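RNA-directed RNA polymerase (PDB 3ZED) catalyses RNA-templated extension of RNA from ribonucleoside triphosphates to replicate the viral genome, and probably also becomes covalently attached to genomic RNA. Local coordinates at residues B[382-387]-B[558-563]; B[190-195]-B[487-492]. All blocks are in the same frame, centred on the assembly; numbering follows the deposited sequence.

Contact 1. Residues B[382-387]-B[558-563]; sequences LVMIYA and LDLLGW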
# COMPACT_ATOMS: atom_id res chain seq x y z
N LEU B 382 -17.37 -17.19 6.09
CA LEU B 382 -16.58 -16.61 5.01
C LEU B 382 -15.58 -15.61 5.57
O LEU B 382 -15.89 -14.86 6.50
CB LEU B 382 -17.56 -15.91 4.03
CG LEU B 382 -17.08 -15.49 2.65
CD1 LEU B 382 -16.66 -16.71 1.79
CD2 LEU B 382 -18.20 -14.76 1.93
N VAL B 383 -14.37 -15.61 5.00
CA VAL B 383 -13.33 -14.67 5.37
C VAL B 383 -12.73 -14.07 4.10
O VAL B 383 -12.57 -14.76 3.10
CB VAL B 383 -12.25 -15.24 6.36
CG1 VAL B 383 -11.33 -16.28 5.70
CG2 VAL B 383 -11.44 -14.12 7.00
N MET B 384 -12.44 -12.77 4.14
CA MET B 384 -11.82 -12.02 3.04
C MET B 384 -10.73 -11.16 3.62
O MET B 384 -10.90 -10.62 4.72
CB MET B 384 -12.83 -11.18 2.25
CG MET B 384 -13.91 -12.00 1.60
SD MET B 384 -14.89 -10.93 0.57
CE MET B 384 -16.37 -11.88 0.39
N ILE B 385 -9.60 -11.05 2.91
CA ILE B 385 -8.43 -10.30 3.40
C ILE B 385 -7.89 -9.35 2.36
O ILE B 385 -7.68 -9.74 1.22
CB ILE B 385 -7.29 -11.25 3.91
CG1 ILE B 385 -7.82 -12.25 4.98
CG2 ILE B 385 -6.08 -10.47 4.46
CD1 ILE B 385 -6.94 -13.51 5.13
N TYR B 386 -7.59 -8.13 2.79
CA TYR B 386 -6.95 -7.11 1.98
C TYR B 386 -6.02 -6.30 2.86
O TYR B 386 -6.50 -5.38 3.53
CB TYR B 386 -7.98 -6.21 1.27
CG TYR B 386 -7.33 -5.31 0.24
CD1 TYR B 386 -6.81 -4.06 0.59
CD2 TYR B 386 -7.20 -5.72 -1.08
CE1 TYR B 386 -6.17 -3.25 -0.35
CE2 TYR B 386 -6.59 -4.90 -2.03
CZ TYR B 386 -6.07 -3.68 -1.66
OH TYR B 386 -5.45 -2.87 -2.57
N ALA B 387 -4.69 -6.59 2.85
CA ALA B 387 -3.72 -5.86 3.68
C ALA B 387 -4.20 -5.83 5.15
O ALA B 387 -4.49 -6.90 5.70
CB ALA B 387 -3.49 -4.45 3.12
N LEU B 558 -21.50 -3.05 3.31
CA LEU B 558 -20.38 -3.93 3.55
C LEU B 558 -19.12 -3.18 3.92
O LEU B 558 -18.29 -3.73 4.64
CB LEU B 558 -20.10 -4.76 2.29
CG LEU B 558 -21.18 -5.69 1.76
CD1 LEU B 558 -20.73 -6.30 0.44
CD2 LEU B 558 -21.54 -6.78 2.79
N ASP B 559 -18.98 -1.94 3.39
CA ASP B 559 -17.78 -1.11 3.48
C ASP B 559 -16.59 -1.96 2.98
O ASP B 559 -15.52 -1.97 3.57
CB ASP B 559 -17.55 -0.50 4.88
CG ASP B 559 -16.44 0.54 4.94
OD1 ASP B 559 -16.18 1.20 3.90
OD2 ASP B 559 -15.79 0.66 6.00
N LEU B 560 -16.83 -2.72 1.89
CA LEU B 560 -15.84 -3.59 1.28
C LEU B 560 -14.87 -2.70 0.55
O LEU B 560 -15.18 -2.21 -0.53
CB LEU B 560 -16.52 -4.60 0.34
CG LEU B 560 -15.60 -5.65 -0.31
CD1 LEU B 560 -15.20 -6.74 0.69
CD2 LEU B 560 -16.27 -6.27 -1.49
N LEU B 561 -13.71 -2.42 1.19
CA LEU B 561 -12.69 -1.52 0.64
C LEU B 561 -13.32 -0.14 0.29
O LEU B 561 -12.95 0.48 -0.69
CB LEU B 561 -11.93 -2.13 -0.57
CG LEU B 561 -11.38 -3.57 -0.38
CD1 LEU B 561 -10.62 -4.03 -1.60
CD2 LEU B 561 -10.50 -3.68 0.84
N GLY B 562 -14.27 0.29 1.13
CA GLY B 562 -14.97 1.57 0.98
C GLY B 562 -16.24 1.55 0.15
O GLY B 562 -16.80 2.61 -0.11
N TRP B 563 -16.70 0.38 -0.27
CA TRP B 563 -17.90 0.28 -1.11
C TRP B 563 -19.07 -0.45 -0.44
O TRP B 563 -18.88 -1.45 0.25
CB TRP B 563 -17.57 -0.46 -2.43
CG TRP B 563 -16.44 0.15 -3.20
CD1 TRP B 563 -15.13 -0.25 -3.17
CD2 TRP B 563 -16.49 1.32 -4.02
NE1 TRP B 563 -14.36 0.58 -3.96
CE2 TRP B 563 -15.17 1.56 -4.48
CE3 TRP B 563 -17.53 2.18 -4.44
CZ2 TRP B 563 -14.87 2.63 -5.35
CZ3 TRP B 563 -17.23 3.22 -5.31
CH2 TRP B 563 -15.91 3.44 -5.74
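L561, whose side chain meets Y386, is anchored through its backbone N to the hydroxyl of Y391, and the carbonyl O of D559 bonds the same oxygen. Y391 stands on strand 389-394, the hairpin partner of 382-386, and so fixes the tip of hairpin 556-568 against the neighbouring sheet. That tip is a type I' turn from L560 to W563, closed by L560 N to W563 O at 2.9 Å and W563 N to L560 O at 3.0 Å. Opposite W563 the strand carries two residues, D559 and L560, in a G1 beta bulge.

Between the segments, the approach is made by side chains: the CA atoms of Y386 and L561 are 8.1 Å apart, too far for strand pairing. With CG of Y386 anti to its N (chi1 -170°), and so beside the carbonyl carbon, the ring is placed where L561 crosses it at about a right angle. CD1 of L561 lies over one face, 4.0 Å from the centroid of the Y386 ring and 19° off the normal, displaced toward the rim, which defines a CH-pi contact. CD2 of L561 sits nearer the ring's root, 3.6 Å from CB of Y386, so the leucine fork spans ring and stem. F477 meets the same ring edge-to-face. Two residues earlier on the strand, SD of M384 approaches CD1 of L560 at a looser 4.2 Å.

Strand 382-386 runs into A387, consistent with the start of the Ala-Asp-Asn signature of the permuted birnavirus motif C. Since only carbon and sulfur atoms meet across the two segments, cohesion there is mainly dispersive, while directional bonds such as those to Y391 and within the turn hold the hairpin.

Contact 2. Residues B[190-195]-B[487-492]; sequences VGYTNE and VVAEWV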
# COMPACT_ATOMS: atom_id res chain seq x y z
N VAL B 190 4.63 -16.02 18.27
CA VAL B 190 3.23 -16.46 18.12
C VAL B 190 3.19 -18.01 17.96
O VAL B 190 2.25 -18.65 18.44
CB VAL B 190 2.51 -15.70 16.97
CG1 VAL B 190 1.04 -16.14 16.84
CG2 VAL B 190 2.59 -14.19 17.17
N GLY B 191 4.23 -18.58 17.34
CA GLY B 191 4.35 -20.02 17.17
C GLY B 191 4.43 -20.53 15.75
O GLY B 191 4.20 -21.73 15.52
N TYR B 192 4.78 -19.65 14.78
CA TYR B 192 4.88 -20.04 13.38
C TYR B 192 6.31 -19.99 12.86
O TYR B 192 7.03 -19.03 13.11
CB TYR B 192 4.03 -19.13 12.47
CG TYR B 192 2.54 -19.19 12.73
CD1 TYR B 192 1.72 -20.11 12.07
CD2 TYR B 192 1.93 -18.28 13.60
CE1 TYR B 192 0.35 -20.16 12.30
CE2 TYR B 192 0.56 -18.33 13.85
CZ TYR B 192 -0.22 -19.26 13.19
OH TYR B 192 -1.57 -19.31 13.42
N THR B 193 6.69 -21.01 12.08
CA THR B 193 7.97 -21.02 11.37
C THR B 193 7.72 -20.24 10.04
O THR B 193 6.56 -19.97 9.72
CB THR B 193 8.48 -22.45 11.11
OG1 THR B 193 7.57 -23.11 10.23
CG2 THR B 193 8.70 -23.27 12.39
N ASN B 194 8.78 -19.94 9.26
CA ASN B 194 8.64 -19.27 7.97
C ASN B 194 7.82 -20.13 7.01
O ASN B 194 6.95 -19.61 6.32
CB ASN B 194 10.00 -18.96 7.37
CG ASN B 194 10.70 -17.78 7.98
OD1 ASN B 194 10.09 -16.80 8.38
ND2 ASN B 194 12.02 -17.85 8.05
N GLU B 195 8.06 -21.45 7.02
CA GLU B 195 7.37 -22.40 6.15
C GLU B 195 5.89 -22.53 6.50
O GLU B 195 5.06 -22.59 5.59
CB GLU B 195 8.07 -23.78 6.15
CG GLU B 195 7.52 -24.78 5.14
CD GLU B 195 7.48 -24.40 3.67
OE1 GLU B 195 8.22 -23.48 3.25
OE2 GLU B 195 6.73 -25.06 2.92
N VAL B 487 -3.82 -13.20 12.14
CA VAL B 487 -5.03 -12.97 12.93
C VAL B 487 -6.13 -13.97 12.47
O VAL B 487 -6.75 -14.62 13.31
CB VAL B 487 -5.49 -11.48 12.87
CG1 VAL B 487 -6.87 -11.28 13.52
CG2 VAL B 487 -4.47 -10.55 13.53
N VAL B 488 -6.32 -14.13 11.14
CA VAL B 488 -7.33 -15.03 10.56
C VAL B 488 -6.99 -16.50 10.88
O VAL B 488 -7.88 -17.22 11.31
CB VAL B 488 -7.54 -14.78 9.03
CG1 VAL B 488 -8.40 -15.87 8.39
CG2 VAL B 488 -8.16 -13.41 8.80
N ALA B 489 -5.71 -16.91 10.72
CA ALA B 489 -5.27 -18.28 11.05
C ALA B 489 -5.57 -18.62 12.52
O ALA B 489 -5.98 -19.73 12.83
CB ALA B 489 -3.79 -18.43 10.76
N GLU B 490 -5.37 -17.64 13.43
CA GLU B 490 -5.62 -17.81 14.86
C GLU B 490 -7.12 -17.85 15.15
O GLU B 490 -7.53 -18.58 16.04
CB GLU B 490 -4.92 -16.71 15.69
CG GLU B 490 -3.41 -16.93 15.81
CD GLU B 490 -2.99 -18.19 16.52
OE1 GLU B 490 -3.62 -18.57 17.54
OE2 GLU B 490 -2.01 -18.82 16.06
N TRP B 491 -7.94 -17.13 14.37
CA TRP B 491 -9.40 -17.17 14.48
C TRP B 491 -9.89 -18.57 14.10
O TRP B 491 -10.65 -19.17 14.87
CB TRP B 491 -10.03 -16.08 13.60
CG TRP B 491 -11.50 -16.21 13.31
CD1 TRP B 491 -12.53 -15.94 14.16
CD2 TRP B 491 -12.09 -16.53 12.04
NE1 TRP B 491 -13.73 -16.09 13.50
CE2 TRP B 491 -13.49 -16.45 12.20
CE3 TRP B 491 -11.56 -16.87 10.77
CZ2 TRP B 491 -14.38 -16.73 11.15
CZ3 TRP B 491 -12.45 -17.14 9.73
CH2 TRP B 491 -13.84 -17.07 9.92
N VAL B 492 -9.37 -19.14 13.00
CA VAL B 492 -9.70 -20.49 12.53
C VAL B 492 -9.25 -21.51 13.61
O VAL B 492 -10.05 -22.37 13.99
CB VAL B 492 -9.08 -20.79 11.13
CG1 VAL B 492 -9.26 -22.26 10.73
CG2 VAL B 492 -9.66 -19.87 10.06
O HOH W 1 -0.39 -20.51 17.36
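A489 makes the first contact along helix 476-493: its CB stands 3.6 Å from OH of Y192, while L200 of helix 194-204 touches both residues. The contact is with the phenol end of the ring, where CB of A489 lies 4.4 Å from CZ of Y192.

E490 follows and supplies the polar link. Its chain bends at chi2 (-63°), bringing the carboxylate to the tyrosine, which comes from the opposite direction. The hydroxyl of Y192 donates to OE2 of E490 at 2.7 Å, reaching the anti side of that oxygen but 34° out of the carboxylate plane; ring and carboxylate planes are 80° apart. A water gives OE2 of E490 a second hydrogen bond, also 2.7 Å, and a weak one to O of V190 at 3.4 Å, making a tenuous bridge to the helix end. CG1 of V190 comes within 4.1 Å of OE2 of E490, a loose van der Waals approach. The other oxygen, OE1, forms a salt bridge with K510, so this buried carboxylate has partners at both oxygens, which would be expected to stabilise its charged form.

Beyond E490, W491 N closes a helical turn on O of V487, its ring meeting F504, and V492 N does the same on O of V488. V492 packs on helix 706-714, which Y192 also reaches at I713.

Y192 is presented by a helix-to-helix joint: G191, with positive phi, is the C-prime residue of a Schellman motif ending helix 187-190, and T193 is the N-cap of helix 194-204. Helix 476-493, across from it, follows a Gly-Ser-Gly-Asn loop, an arrangement consistent with the loop and helix of polymerase motif B.

Overall arrangement
From the N terminus the chain passes 190-195, then 382-387, then 487-492 and finally 558-563, so the two contacts alternate and their loops cross. Contact 2 closes a loop of 291 intervening residues, bringing the joint between two early helices to helix 476-493. Contact 1 closes one of 170, bringing the four-stranded antiparallel sheet to the three-stranded sheet that begins at 556. Although their centres lie 20 Å apart, they touch: V383 and I385 pack on V488, and V383 also meets W491. Strand 382-386 thus has helix 476-493 on one face and the hairpin turn on the other, so it joins the two contacts.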